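Local atomic coordinates of protein (aminopeptidase) (PDB entry 1B65), a protein that acts as an L-aminopeptidase and D-Ala-esterase/amidase, a serine aminopeptidase of family S58 built on a variant of the Ntn hydrolase fold. Residues T20-D31 with T195-E203; G58-M66 with D162-S172. All coordinates share one frame; numbering follows the deposited sequence.

Interaction 1: residues T20-D31 with T195-E203; sequences TGVTGPYNAITD and TGTASRVVE
The guanidinium of R200 carries T20 O over one face, while N27 OD1 lies near its plane at the edge. NH1 bonds back to S199 O at 2.9 Å, an acceptor in the guanidinium plane, and NH2 forms a salt bridge with E334. In the other flat group, the D31 carboxylate, OD1 takes Y26 N on its syn lone pair; OD2 accepts S199 OG at 2.6 Å on its anti lone pair, whereas A28 N comes from above the plane. The serine hydroxyl, set between backbone N and carbonyl carbon (chi1 65°), also receives G24 N at 2.9 Å, so this oxygen ties the type I turn G24-N27 to the strand. With CG turned away from the backbone N (chi1 -172°), the N27 amide reaches across and OD1 accepts S199 N at 2.9 Å (N-H...O 160°); ND2 is held by E334. I29 N donates to T197 OG1, whose own outside partner is A213 O. One backbone bond, V201 N to V22 O (3.0 Å), joins the two segments directly. Side chains thus supply most bonds in place of a regular beta ladder along strand 194-204, outermost of its sheet within the chain, with strand 207-217 beyond it and helix 322-342 packing against T20 and R200.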
loop_
_atom_site.group_PDB
_atom_site.type_symbol
_atom_site.label_atom_id
_atom_site.label_comp_id
_atom_site.label_asym_id
_atom_site.label_seq_id
_atom_site.Cartn_x
_atom_site.Cartn_y
_atom_site.Cartn_z
ATOM N N THR A 20 7.558 -26.078 -19.837
ATOM C CA THR A 20 6.343 -25.673 -19.320
ATOM C C THR A 20 5.349 -25.363 -20.439
ATOM O O THR A 20 5.575 -24.514 -21.293
ATOM C CB THR A 20 6.684 -24.330 -18.583
ATOM O OG1 THR A 20 7.707 -23.711 -19.390
ATOM C CG2 THR A 20 7.294 -24.512 -17.221
ATOM N N GLY A 21 4.275 -26.088 -20.615
ATOM C CA GLY A 21 3.133 -25.854 -21.413
ATOM C C GLY A 21 3.086 -25.322 -22.826
ATOM O O GLY A 21 4.046 -24.882 -23.485
ATOM N N VAL A 22 1.836 -25.136 -23.266
ATOM C CA VAL A 22 1.543 -24.671 -24.627
ATOM C C VAL A 22 1.696 -23.165 -24.738
ATOM O O VAL A 22 1.168 -22.418 -23.916
ATOM C CB VAL A 22 0.085 -25.092 -24.938
ATOM C CG1 VAL A 22 -0.329 -24.566 -26.309
ATOM C CG2 VAL A 22 0.092 -26.618 -24.898
ATOM N N THR A 23 2.391 -22.729 -25.785
ATOM C CA THR A 23 2.613 -21.310 -25.987
ATOM C C THR A 23 1.683 -20.760 -27.080
ATOM O O THR A 23 1.061 -21.574 -27.771
ATOM C CB THR A 23 4.064 -21.042 -26.438
ATOM O OG1 THR A 23 4.239 -21.511 -27.800
ATOM C CG2 THR A 23 5.073 -21.746 -25.524
ATOM N N GLY A 24 1.599 -19.432 -27.169
ATOM C CA GLY A 24 0.909 -18.832 -28.324
ATOM C C GLY A 24 1.807 -19.120 -29.562
ATOM O O GLY A 24 2.920 -19.656 -29.505
ATOM N N PRO A 25 1.396 -18.591 -30.709
ATOM C CA PRO A 25 2.064 -18.858 -31.971
ATOM C C PRO A 25 3.516 -18.499 -32.034
ATOM O O PRO A 25 4.341 -19.267 -32.559
ATOM C CB PRO A 25 1.246 -18.068 -32.987
ATOM C CG PRO A 25 -0.122 -18.028 -32.394
ATOM C CD PRO A 25 0.066 -17.934 -30.891
ATOM N N TYR A 26 3.905 -17.335 -31.473
ATOM C CA TYR A 26 5.282 -16.892 -31.532
ATOM C C TYR A 26 6.004 -17.081 -30.206
ATOM O O TYR A 26 7.160 -16.684 -30.128
ATOM C CB TYR A 26 5.360 -15.388 -31.943
ATOM C CG TYR A 26 4.850 -15.229 -33.365
ATOM C CD1 TYR A 26 5.602 -15.757 -34.421
ATOM C CD2 TYR A 26 3.628 -14.638 -33.651
ATOM C CE1 TYR A 26 5.156 -15.638 -35.726
ATOM C CE2 TYR A 26 3.187 -14.501 -34.962
ATOM C CZ TYR A 26 3.947 -15.027 -35.980
ATOM O OH TYR A 26 3.536 -14.925 -37.307
ATOM N N ASN A 27 5.314 -17.570 -29.179
ATOM C CA ASN A 27 5.898 -17.732 -27.852
ATOM C C ASN A 27 6.495 -16.375 -27.421
ATOM O O ASN A 27 7.670 -16.222 -27.077
ATOM C CB ASN A 27 6.960 -18.832 -27.752
ATOM C CG ASN A 27 7.395 -19.078 -26.306
ATOM O OD1 ASN A 27 6.725 -18.761 -25.323
ATOM N ND2 ASN A 27 8.538 -19.735 -26.151
ATOM N N ALA A 28 5.616 -15.369 -27.516
ATOM C CA ALA A 28 6.032 -14.000 -27.212
ATOM C C ALA A 28 4.872 -13.145 -26.763
ATOM O O ALA A 28 3.723 -13.496 -27.011
ATOM C CB ALA A 28 6.591 -13.316 -28.472
ATOM N N ILE A 29 5.208 -11.946 -26.224
ATOM C CA ILE A 29 4.116 -11.077 -25.754
ATOM C C ILE A 29 3.183 -10.587 -26.837
ATOM O O ILE A 29 1.994 -10.288 -26.617
ATOM C CB ILE A 29 4.749 -9.907 -24.937
ATOM C CG1 ILE A 29 3.598 -9.230 -24.164
ATOM C CG2 ILE A 29 5.450 -8.936 -25.865
ATOM C CD1 ILE A 29 4.069 -8.269 -23.068
ATOM N N THR A 30 3.605 -10.593 -28.110
ATOM C CA THR A 30 2.733 -10.259 -29.239
ATOM C C THR A 30 1.700 -11.344 -29.518
ATOM O O THR A 30 0.806 -11.093 -30.325
ATOM C CB THR A 30 3.565 -10.045 -30.523
ATOM O OG1 THR A 30 4.385 -11.207 -30.655
ATOM C CG2 THR A 30 4.403 -8.780 -30.361
ATOM N N ASP A 31 1.716 -12.486 -28.801
ATOM C CA ASP A 31 0.650 -13.465 -28.927
ATOM C C ASP A 31 -0.652 -12.967 -28.297
ATOM O O ASP A 31 -1.750 -13.474 -28.556
ATOM C CB ASP A 31 1.034 -14.804 -28.288
ATOM C CG ASP A 31 2.105 -15.516 -29.104
ATOM O OD1 ASP A 31 2.234 -15.351 -30.338
ATOM O OD2 ASP A 31 2.870 -16.254 -28.459
ATOM N N THR A 195 16.783 -8.624 -23.351
ATOM C CA THR A 195 15.321 -8.750 -23.574
ATOM C C THR A 195 14.893 -10.189 -23.744
ATOM O O THR A 195 15.508 -10.906 -24.553
ATOM C CB THR A 195 14.961 -7.896 -24.821
ATOM O OG1 THR A 195 15.415 -6.536 -24.538
ATOM C CG2 THR A 195 13.472 -7.943 -25.104
ATOM N N GLY A 196 13.803 -10.580 -23.074
ATOM C CA GLY A 196 13.304 -11.951 -23.268
ATOM C C GLY A 196 11.769 -11.939 -23.281
ATOM O O GLY A 196 11.160 -11.066 -22.664
ATOM N N THR A 197 11.199 -12.952 -23.962
ATOM C CA THR A 197 9.716 -12.950 -23.994
ATOM C C THR A 197 9.210 -14.377 -24.073
ATOM O O THR A 197 9.964 -15.292 -24.459
ATOM C CB THR A 197 9.235 -12.023 -25.109
ATOM O OG1 THR A 197 7.796 -11.886 -25.052
ATOM C CG2 THR A 197 9.560 -12.541 -26.526
ATOM N N ALA A 198 7.968 -14.613 -23.695
ATOM C CA ALA A 198 7.361 -15.954 -23.759
ATOM C C ALA A 198 5.854 -15.762 -23.616
ATOM O O ALA A 198 5.418 -14.682 -23.147
ATOM C CB ALA A 198 7.841 -16.854 -22.614
ATOM N N SER A 199 5.111 -16.817 -23.925
ATOM C CA SER A 199 3.662 -16.764 -23.720
ATOM C C SER A 199 3.125 -18.146 -23.348
ATOM O O SER A 199 3.759 -19.194 -23.523
ATOM C CB SER A 199 2.892 -16.259 -24.953
ATOM O OG SER A 199 3.051 -17.215 -26.038
ATOM N N ARG A 200 1.883 -18.120 -22.836
ATOM C CA ARG A 200 1.209 -19.355 -22.477
ATOM C C ARG A 200 -0.260 -19.194 -22.864
ATOM O O ARG A 200 -0.795 -18.087 -22.732
ATOM C CB ARG A 200 1.256 -19.714 -20.996
ATOM C CG ARG A 200 2.618 -20.089 -20.414
ATOM C CD ARG A 200 3.097 -21.382 -21.089
ATOM N NE ARG A 200 4.331 -21.867 -20.450
ATOM C CZ ARG A 200 5.523 -21.414 -20.821
ATOM N NH1 ARG A 200 5.676 -20.507 -21.784
ATOM N NH2 ARG A 200 6.609 -21.903 -20.185
ATOM N N VAL A 201 -0.912 -20.298 -23.234
ATOM C CA VAL A 201 -2.360 -20.174 -23.508
ATOM C C VAL A 201 -3.059 -21.024 -22.468
ATOM O O VAL A 201 -2.571 -22.147 -22.153
ATOM C CB VAL A 201 -2.670 -20.601 -24.948
ATOM C CG1 VAL A 201 -4.141 -20.781 -25.241
ATOM C CG2 VAL A 201 -2.077 -19.584 -25.916
ATOM N N VAL A 202 -4.143 -20.512 -21.882
ATOM C CA VAL A 202 -4.856 -21.310 -20.878
ATOM C C VAL A 202 -6.349 -21.329 -21.269
ATOM O O VAL A 202 -6.820 -20.350 -21.822
ATOM C CB VAL A 202 -4.756 -20.694 -19.465
ATOM C CG1 VAL A 202 -3.308 -20.763 -18.939
ATOM C CG2 VAL A 202 -5.196 -19.253 -19.462
ATOM N N GLU A 203 -7.046 -22.361 -20.850
ATOM C CA GLU A 203 -8.490 -22.435 -21.078
ATOM C C GLU A 203 -9.169 -21.950 -19.787
ATOM O O GLU A 203 -8.754 -22.293 -18.679
ATOM C CB GLU A 203 -8.918 -23.878 -21.366
ATOM C CG GLU A 203 -10.372 -23.886 -21.851
ATOM C CD GLU A 203 -11.190 -25.075 -21.400
ATOM O OE1 GLU A 203 -10.799 -26.231 -21.692
ATOM O OE2 GLU A 203 -12.249 -24.771 -20.772
HETATM O O HOH W 1 -0.243 -23.394 -21.287
#

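Interaction 2: residues G58-M66 with D162-S172; sequences GVTAILPHM and DVRKALDNVAS
V59 enters the contact through its whole side chain. CB lies 4.0 Å from A166 CB; CG1, anti to the backbone N (chi1 -174°), meets the same methyl at 3.9 Å and also reaches V163 CB; CG2, beside the backbone N, touches V163 CB at 4.0 Å. Two residues on, A61 CB meets A166 and L167 CD2 (3.9 Å) of the helix, and CG1 of V170 just after it. This is a helix laid on a beta-sheet: helix 160-168 packs on one face of the four-stranded sheet, its segment running at 36° to strand 58-63 with the axes 7.4 Å apart at closest approach, consistent with an outer helical layer of the alpha-beta-beta-alpha Ntn sandwich, of which this protein is a variant. V59 and A61 meet the helix and L63 the loop after it, and no hydrogen bond crosses the interface. Beyond the helix, V170 continues the apolar row, its CG2 reaching L63 CD1 at 4.1 Å with the two side chains at about a right angle. M66 then bends at chi3 (139°), bringing CE to 3.8 Å from both N and CB of S172. V163 and L167 also touch helix 111-125, through A117, T118 and W121.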
loop_
_atom_site.group_PDB
_atom_site.type_symbol
_atom_site.label_atom_id
_atom_site.label_comp_id
_atom_site.label_asym_id
_atom_site.label_seq_id
_atom_site.Cartn_x
_atom_site.Cartn_y
_atom_site.Cartn_z
ATOM N N GLY A 58 19.419 1.384 -25.517
ATOM C CA GLY A 58 18.339 1.361 -26.513
ATOM C C GLY A 58 17.046 1.593 -25.728
ATOM O O GLY A 58 17.051 1.892 -24.551
ATOM N N VAL A 59 16.006 1.316 -26.496
ATOM C CA VAL A 59 14.638 1.530 -26.022
ATOM C C VAL A 59 13.734 0.398 -26.515
ATOM O O VAL A 59 13.848 -0.062 -27.650
ATOM C CB VAL A 59 14.073 2.832 -26.633
ATOM C CG1 VAL A 59 12.699 3.169 -26.055
ATOM C CG2 VAL A 59 14.948 4.077 -26.454
ATOM N N THR A 60 12.854 -0.018 -25.606
ATOM C CA THR A 60 11.862 -1.040 -25.948
ATOM C C THR A 60 10.491 -0.386 -25.847
ATOM O O THR A 60 10.280 0.362 -24.879
ATOM C CB THR A 60 11.985 -2.208 -24.945
ATOM O OG1 THR A 60 13.242 -2.859 -25.206
ATOM C CG2 THR A 60 10.887 -3.236 -25.163
ATOM N N ALA A 61 9.581 -0.592 -26.782
ATOM C CA ALA A 61 8.235 -0.014 -26.638
ATOM C C ALA A 61 7.202 -1.117 -26.816
ATOM O O ALA A 61 7.341 -1.965 -27.688
ATOM C CB ALA A 61 8.046 1.043 -27.732
ATOM N N ILE A 62 6.252 -1.212 -25.904
ATOM C CA ILE A 62 5.188 -2.221 -26.019
ATOM C C ILE A 62 3.884 -1.430 -26.138
ATOM O O ILE A 62 3.519 -0.715 -25.192
ATOM C CB ILE A 62 5.192 -3.071 -24.728
ATOM C CG1 ILE A 62 6.561 -3.764 -24.578
ATOM C CG2 ILE A 62 4.057 -4.099 -24.811
ATOM C CD1 ILE A 62 6.937 -4.008 -23.138
ATOM N N LEU A 63 3.129 -1.589 -27.199
ATOM C CA LEU A 63 1.895 -0.795 -27.340
ATOM C C LEU A 63 0.677 -1.684 -27.468
ATOM O O LEU A 63 0.574 -2.437 -28.437
ATOM C CB LEU A 63 2.011 -0.018 -28.649
ATOM C CG LEU A 63 1.471 1.366 -28.886
ATOM C CD1 LEU A 63 0.964 1.572 -30.326
ATOM C CD2 LEU A 63 0.525 1.929 -27.838
ATOM N N PRO A 64 -0.232 -1.610 -26.523
ATOM C CA PRO A 64 -1.485 -2.375 -26.577
ATOM C C PRO A 64 -2.442 -1.749 -27.587
ATOM O O PRO A 64 -2.334 -0.549 -27.865
ATOM C CB PRO A 64 -2.049 -2.240 -25.179
ATOM C CG PRO A 64 -0.994 -1.602 -24.334
ATOM C CD PRO A 64 -0.113 -0.794 -25.273
ATOM N N HIS A 65 -3.354 -2.498 -28.193
ATOM C CA HIS A 65 -4.340 -2.008 -29.147
ATOM C C HIS A 65 -3.684 -1.127 -30.191
ATOM O O HIS A 65 -4.119 -0.015 -30.496
ATOM C CB HIS A 65 -5.435 -1.216 -28.408
ATOM C CG HIS A 65 -6.217 -2.075 -27.463
ATOM N ND1 HIS A 65 -6.897 -3.208 -27.865
ATOM C CD2 HIS A 65 -6.453 -1.920 -26.131
ATOM C CE1 HIS A 65 -7.519 -3.722 -26.807
ATOM N NE2 HIS A 65 -7.255 -2.977 -25.764
ATOM N N MET A 66 -2.623 -1.645 -30.840
ATOM C CA MET A 66 -1.835 -0.780 -31.715
ATOM C C MET A 66 -2.574 -0.295 -32.940
ATOM O O MET A 66 -2.210 0.733 -33.520
ATOM C CB MET A 66 -0.468 -1.429 -32.016
ATOM C CG MET A 66 -0.643 -2.626 -32.878
ATOM S SD MET A 66 0.982 -3.397 -33.259
ATOM C CE MET A 66 0.402 -5.081 -33.060
ATOM N N ASP A 162 15.732 8.444 -30.976
ATOM C CA ASP A 162 15.865 6.994 -30.698
ATOM C C ASP A 162 14.563 6.456 -30.099
ATOM O O ASP A 162 14.136 5.325 -30.396
ATOM C CB ASP A 162 16.998 6.752 -29.696
ATOM C CG ASP A 162 18.372 6.998 -30.284
ATOM O OD1 ASP A 162 18.604 6.537 -31.425
ATOM O OD2 ASP A 162 19.188 7.651 -29.603
ATOM N N VAL A 163 13.957 7.250 -29.184
ATOM C CA VAL A 163 12.709 6.705 -28.639
ATOM C C VAL A 163 11.574 6.722 -29.631
ATOM O O VAL A 163 10.846 5.714 -29.705
ATOM C CB VAL A 163 12.389 7.111 -27.192
ATOM C CG1 VAL A 163 13.398 8.013 -26.567
ATOM C CG2 VAL A 163 10.916 7.318 -26.924
ATOM N N ARG A 164 11.451 7.732 -30.502
ATOM C CA ARG A 164 10.423 7.762 -31.504
ATOM C C ARG A 164 10.590 6.593 -32.490
ATOM O O ARG A 164 9.595 6.066 -32.961
ATOM C CB ARG A 164 10.457 9.023 -32.383
ATOM C CG ARG A 164 9.880 10.257 -31.724
ATOM C CD ARG A 164 9.573 11.259 -32.863
ATOM N NE ARG A 164 8.478 12.082 -32.509
ATOM C CZ ARG A 164 7.282 12.472 -32.805
ATOM N NH1 ARG A 164 6.582 12.072 -33.861
ATOM N NH2 ARG A 164 6.792 13.361 -31.949
ATOM N N LYS A 165 11.824 6.260 -32.828
ATOM C CA LYS A 165 12.081 5.121 -33.695
ATOM C C LYS A 165 11.543 3.823 -33.098
ATOM O O LYS A 165 10.900 3.040 -33.811
ATOM C CB LYS A 165 13.584 4.988 -33.955
ATOM C CG LYS A 165 13.799 4.316 -35.311
ATOM C CD LYS A 165 14.433 2.953 -35.114
ATOM C CE LYS A 165 15.527 2.735 -36.172
ATOM N NZ LYS A 165 14.891 1.959 -37.291
ATOM N N ALA A 166 11.736 3.607 -31.795
ATOM C CA ALA A 166 11.193 2.400 -31.159
ATOM C C ALA A 166 9.674 2.390 -31.245
ATOM O O ALA A 166 9.076 1.358 -31.566
ATOM C CB ALA A 166 11.678 2.231 -29.728
ATOM N N LEU A 167 9.025 3.517 -30.927
ATOM C CA LEU A 167 7.580 3.626 -30.977
ATOM C C LEU A 167 7.035 3.423 -32.384
ATOM O O LEU A 167 6.012 2.754 -32.607
ATOM C CB LEU A 167 7.177 5.023 -30.461
ATOM C CG LEU A 167 7.424 5.185 -28.936
ATOM C CD1 LEU A 167 7.472 6.659 -28.569
ATOM C CD2 LEU A 167 6.303 4.473 -28.178
ATOM N N ASP A 168 7.691 4.023 -33.372
ATOM C CA ASP A 168 7.284 3.884 -34.778
ATOM C C ASP A 168 7.542 2.483 -35.314
ATOM O O ASP A 168 6.939 2.046 -36.312
ATOM C CB ASP A 168 8.044 4.926 -35.621
ATOM C CG ASP A 168 7.485 6.323 -35.497
ATOM O OD1 ASP A 168 6.375 6.587 -35.017
ATOM O OD2 ASP A 168 8.183 7.265 -35.929
ATOM N N ASN A 169 8.415 1.690 -34.716
ATOM C CA ASN A 169 8.718 0.343 -35.155
ATOM C C ASN A 169 7.818 -0.715 -34.523
ATOM O O ASN A 169 8.074 -1.900 -34.761
ATOM C CB ASN A 169 10.148 -0.033 -34.735
ATOM C CG ASN A 169 11.217 0.500 -35.669
ATOM O OD1 ASN A 169 10.890 1.065 -36.713
ATOM N ND2 ASN A 169 12.454 0.295 -35.206
ATOM N N VAL A 170 6.883 -0.354 -33.648
ATOM C CA VAL A 170 6.085 -1.398 -33.003
ATOM C C VAL A 170 5.392 -2.282 -34.034
ATOM O O VAL A 170 4.894 -1.738 -35.020
ATOM C CB VAL A 170 5.051 -0.929 -31.980
ATOM C CG1 VAL A 170 5.719 -0.069 -30.886
ATOM C CG2 VAL A 170 3.908 -0.181 -32.609
ATOM N N ALA A 171 5.350 -3.592 -33.796
ATOM C CA ALA A 171 4.756 -4.495 -34.762
ATOM C C ALA A 171 4.319 -5.806 -34.092
ATOM O O ALA A 171 4.719 -6.100 -32.960
ATOM C CB ALA A 171 5.802 -4.903 -35.824
ATOM N N SER A 172 3.473 -6.537 -34.794
ATOM C CA SER A 172 3.030 -7.844 -34.292
ATOM C C SER A 172 4.059 -8.901 -34.720
ATOM O O SER A 172 5.125 -8.551 -35.253
ATOM C CB SER A 172 1.668 -8.219 -34.862
ATOM O OG SER A 172 1.692 -8.206 -36.289
#

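Interaction 2 is nested within the chain loop closed by interaction 1, and their centres lie 19 Å apart. They serve different sheets: 195-203 belongs to the outermost strand of the six-stranded sheet, 58-63 to an inner strand of the four-stranded one. Both are partly buried, with exposed residues at one end: G21 and V22 in the first, A171 and S172 in the second. The chemistry follows the partner. An irregular loop on an edge strand is joined through backbone, hydroxyl, amide and carboxylate hydrogen bonds, whereas the helix and following loop meet the sheet mainly through aliphatic side chains, with no hydrogen bond. The two join where T30 CG2 packs 3.7 Å from A171 O.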